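Local structure of FAD-dependent pyridine nucleotide-disulphide oxidoreductase (Desulfovibrio vulgaris, 3IWA) at the interface of chains A and B. The protein is an FAD-dependent oxidoreductase of the pyridine nucleotide-disulphide family that passes electrons between a pyridine nucleotide and an acceptor, probably as a two-fold symmetric dimer. Sequence-based numbering; all coordinates share one arbitrary frame. Chains: chain A/B, FAD-dependent pyridine nucleotide-disulphide oxidoreductase.

Contact 1: the interface of chains A and B. Residues chain A 418, 421-422, 435-437; chain B 418, 421-422.
B:Thr421 and A:Thr421 face each other across the two-fold axis, and each gives its hydroxyl to a backbone carbonyl of the opposite helix. OG1 of B:Thr421 donates to O of A:Ala418 at 2.8 Å, and the twin bond runs from A:Thr421 OG1 to B:Ala418 O. Both donors lie in the carbonyl plane on a lone pair, with a C=O...donor angle of 135°. The hydroxyl can do this because OG1 sits between the backbone N and the carbonyl carbon (chi1 62°), pointing across the axis. The two side chains cross at about a right angle, bringing A:Thr421 OG1 to 3.3 Å from B:Thr421 OG1.

The apolar part is methionine against threonine. The side chain of A:Met422 runs over B:Thr421 at about a right angle, its CG 3.6 Å from the threonine CB, and its SD lies 3.8 Å from that same CB of B:Thr421. A bend at chi3 (53°) then turns the terminal methyl aside. On another side of B:Thr421, the methyl CG2 faces the 435-437 segment: A:Ala435 CB lies 4.4 Å from it and A:Val437 CG1 4.3 Å, a looser fit.

Residues 418, 421 and 422 of both chains belong to helix 409-423, which meets its own copy near its C-terminal end within the family's dimerisation domain; 435-437 is a loop following helix 429-433.

Contact 2: the interface of chains A and B. Residues chain A 340-341, 350-351, 413, 416-417; chain B 414, 438.
With CG beside the backbone N and anti to the carbonyl carbon (chi1 -88°), and the amide turned by a chi2 of -5°, A:Asn417 presents both ends of its carboxamide to chain B. In B:Val438 a chi1 of 153° turns both methyls away from that amide, towards strands 340-343 and 348-353 and A:Ile416.

The amide spans two parts of the partner. A:Asn417 OD1 accepts the backbone N-H of B:Val438, 2.9 Å from its N, nearly straight at the hydrogen, the donor tilted modestly from the carbonyl plane. A:Asn417 ND2 donates to O of B:Ala414 at 3.0 Å. That oxygen lies in the plane of the amide, although the N-H arrives well above the plane of the alanine carbonyl. Gripped at both ends, the amide has its rotation fixed.

B:Val438 wedges its methyls between the two strands and helix 409-423 of chain A. B:Val438 CG2 touches A:Ile416 CG2 at 3.6 Å and A:Trp340 O at 3.5 Å. Beside the helix, A:Thr413 CG2 packs on B:Ala414 CB at 3.8 Å. The site belongs to the two-fold interface of the deposited assembly, within the family's dimerisation domain, and probably serves to join two subunits.

A:Ser350 contributes from the second strand. A:Ser350 OG lies 3.3 Å from B:Val438 CG2 and donates a 2.7 Å hydrogen bond to A:Trp340 O, tying the two strands together beside the valine.

Contact 1: the interface of chains A and B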
# COMPACT_ATOMS: atom_id res chain seq x y z
N ALA A 418 0.15 -1.67 -1.69
CA ALA A 418 1.61 -1.53 -1.70
C ALA A 418 2.13 -1.73 -3.08
O ALA A 418 3.02 -1.00 -3.52
CB ALA A 418 2.28 -2.51 -0.73
N THR A 421 0.36 0.86 -6.36
CA THR A 421 0.98 2.15 -6.58
C THR A 421 2.39 2.05 -7.16
O THR A 421 2.94 3.04 -7.66
CB THR A 421 1.02 2.99 -5.31
OG1 THR A 421 1.82 2.33 -4.29
CG2 THR A 421 -0.41 3.23 -4.81
N MET A 422 2.97 0.84 -7.12
CA MET A 422 4.26 0.60 -7.72
C MET A 422 4.12 0.25 -9.21
O MET A 422 5.07 0.46 -9.96
CB MET A 422 5.02 -0.57 -7.02
CG MET A 422 5.15 -0.54 -5.45
SD MET A 422 5.97 -2.01 -4.66
CE MET A 422 7.40 -1.89 -5.68
N ALA A 435 10.27 -4.58 -1.38
CA ALA A 435 9.23 -3.56 -1.16
C ALA A 435 9.21 -3.20 0.30
O ALA A 435 9.14 -4.07 1.14
CB ALA A 435 7.84 -4.07 -1.57
N GLU A 436 9.22 -1.91 0.60
CA GLU A 436 9.45 -1.47 1.97
C GLU A 436 8.11 -1.30 2.67
O GLU A 436 7.70 -0.20 3.05
CB GLU A 436 10.36 -0.24 2.07
CG GLU A 436 10.87 -0.11 3.47
CD GLU A 436 11.81 1.06 3.72
OE1 GLU A 436 12.29 1.69 2.75
OE2 GLU A 436 12.09 1.32 4.91
N VAL A 437 7.44 -2.43 2.83
CA VAL A 437 6.15 -2.46 3.44
C VAL A 437 6.32 -2.45 4.93
O VAL A 437 7.30 -2.96 5.47
CB VAL A 437 5.29 -3.67 3.01
CG1 VAL A 437 5.09 -3.66 1.48
CG2 VAL A 437 5.89 -4.99 3.48
N ALA B 418 0.68 2.14 0.77
CA ALA B 418 0.45 2.70 -0.56
C ALA B 418 1.44 3.77 -0.86
O ALA B 418 1.96 3.84 -1.98
CB ALA B 418 -0.98 3.25 -0.71
N THR B 421 5.83 2.67 -0.46
CA THR B 421 6.47 2.10 -1.63
C THR B 421 6.62 3.10 -2.78
O THR B 421 7.38 2.85 -3.72
CB THR B 421 5.73 0.86 -2.14
OG1 THR B 421 4.38 1.21 -2.54
CG2 THR B 421 5.71 -0.21 -1.03
N MET B 422 5.93 4.23 -2.68
CA MET B 422 6.07 5.29 -3.66
C MET B 422 7.23 6.22 -3.30
O MET B 422 7.77 6.87 -4.20
CB MET B 422 4.77 6.15 -3.77
CG MET B 422 3.39 5.42 -3.97
SD MET B 422 1.87 6.48 -3.98
CE MET B 422 2.51 7.54 -5.24

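Contact 2: the interface of chains A and B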
# COMPACT_ATOMS: atom_id res chain seq x y z
N TRP A 340 -8.69 -2.63 -8.00
CA TRP A 340 -10.09 -2.93 -7.72
C TRP A 340 -10.19 -3.71 -6.41
O TRP A 340 -9.22 -4.29 -5.95
CB TRP A 340 -10.73 -3.74 -8.87
CG TRP A 340 -10.04 -5.06 -9.11
CD1 TRP A 340 -8.95 -5.27 -9.90
CD2 TRP A 340 -10.34 -6.33 -8.51
NE1 TRP A 340 -8.57 -6.61 -9.84
CE2 TRP A 340 -9.39 -7.25 -8.95
CE3 TRP A 340 -11.29 -6.75 -7.57
CZ2 TRP A 340 -9.41 -8.60 -8.55
CZ3 TRP A 340 -11.29 -8.08 -7.18
CH2 TRP A 340 -10.38 -8.99 -7.69
N ALA A 341 -11.37 -3.70 -5.83
CA ALA A 341 -11.70 -4.51 -4.68
C ALA A 341 -13.17 -4.84 -4.73
O ALA A 341 -13.98 -4.01 -5.15
CB ALA A 341 -11.35 -3.79 -3.41
N SER A 350 -9.20 -8.57 -4.18
CA SER A 350 -8.62 -7.29 -4.60
C SER A 350 -7.46 -7.52 -5.54
O SER A 350 -6.91 -8.59 -5.55
CB SER A 350 -8.19 -6.48 -3.38
OG SER A 350 -7.85 -5.18 -3.78
N GLY A 351 -7.11 -6.51 -6.33
CA GLY A 351 -6.05 -6.65 -7.37
C GLY A 351 -5.74 -5.38 -8.19
O GLY A 351 -6.29 -4.33 -7.96
N THR A 413 -6.09 -5.55 1.26
CA THR A 413 -6.04 -4.21 0.70
C THR A 413 -4.67 -3.58 0.93
O THR A 413 -4.07 -3.04 -0.00
CB THR A 413 -7.25 -3.36 1.25
OG1 THR A 413 -8.40 -3.66 0.44
CG2 THR A 413 -7.01 -1.91 1.18
N ILE A 416 -2.30 -5.38 -1.49
CA ILE A 416 -2.53 -4.97 -2.88
C ILE A 416 -2.13 -3.50 -3.15
O ILE A 416 -1.56 -3.17 -4.21
CB ILE A 416 -4.03 -5.19 -3.29
CG1 ILE A 416 -4.41 -6.68 -3.23
CG2 ILE A 416 -4.29 -4.62 -4.67
CD1 ILE A 416 -3.47 -7.65 -4.00
N ASN A 417 -2.45 -2.60 -2.21
CA ASN A 417 -2.10 -1.18 -2.38
C ASN A 417 -0.63 -0.97 -2.52
O ASN A 417 -0.20 -0.18 -3.34
CB ASN A 417 -2.53 -0.36 -1.16
CG ASN A 417 -3.96 0.15 -1.25
OD1 ASN A 417 -4.64 -0.02 -2.26
ND2 ASN A 417 -4.40 0.81 -0.17
N ALA B 414 -2.64 -0.16 5.34
CA ALA B 414 -2.96 -0.12 3.92
C ALA B 414 -2.75 1.25 3.28
O ALA B 414 -2.47 1.37 2.07
CB ALA B 414 -4.41 -0.62 3.66
N VAL B 438 -6.78 1.01 -4.00
CA VAL B 438 -7.93 0.16 -4.12
C VAL B 438 -9.09 0.79 -3.37
O VAL B 438 -8.95 1.03 -2.17
CB VAL B 438 -7.59 -1.24 -3.50
CG1 VAL B 438 -8.82 -1.91 -3.02
CG2 VAL B 438 -6.83 -2.10 -4.50

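Contact 1 and contact 2 lie about 12 Å apart, measured between the centres of their C-alpha atoms, and share helix 409-423 of both chains. Neighbouring residues of that helix divide the work: in contact 1 the helix meets its own copy about the symmetry axis, whereas contact 2 reaches farther from it, to the sheet of chain A. Residues 435-437 of chain A border contact 1, and the next residue of the same segment, from chain B, is the valine of contact 2. Contact 2 recurs with the chains exchanged, so the helix pair is held at its centre and on either flank, consistent with a dimerisation domain.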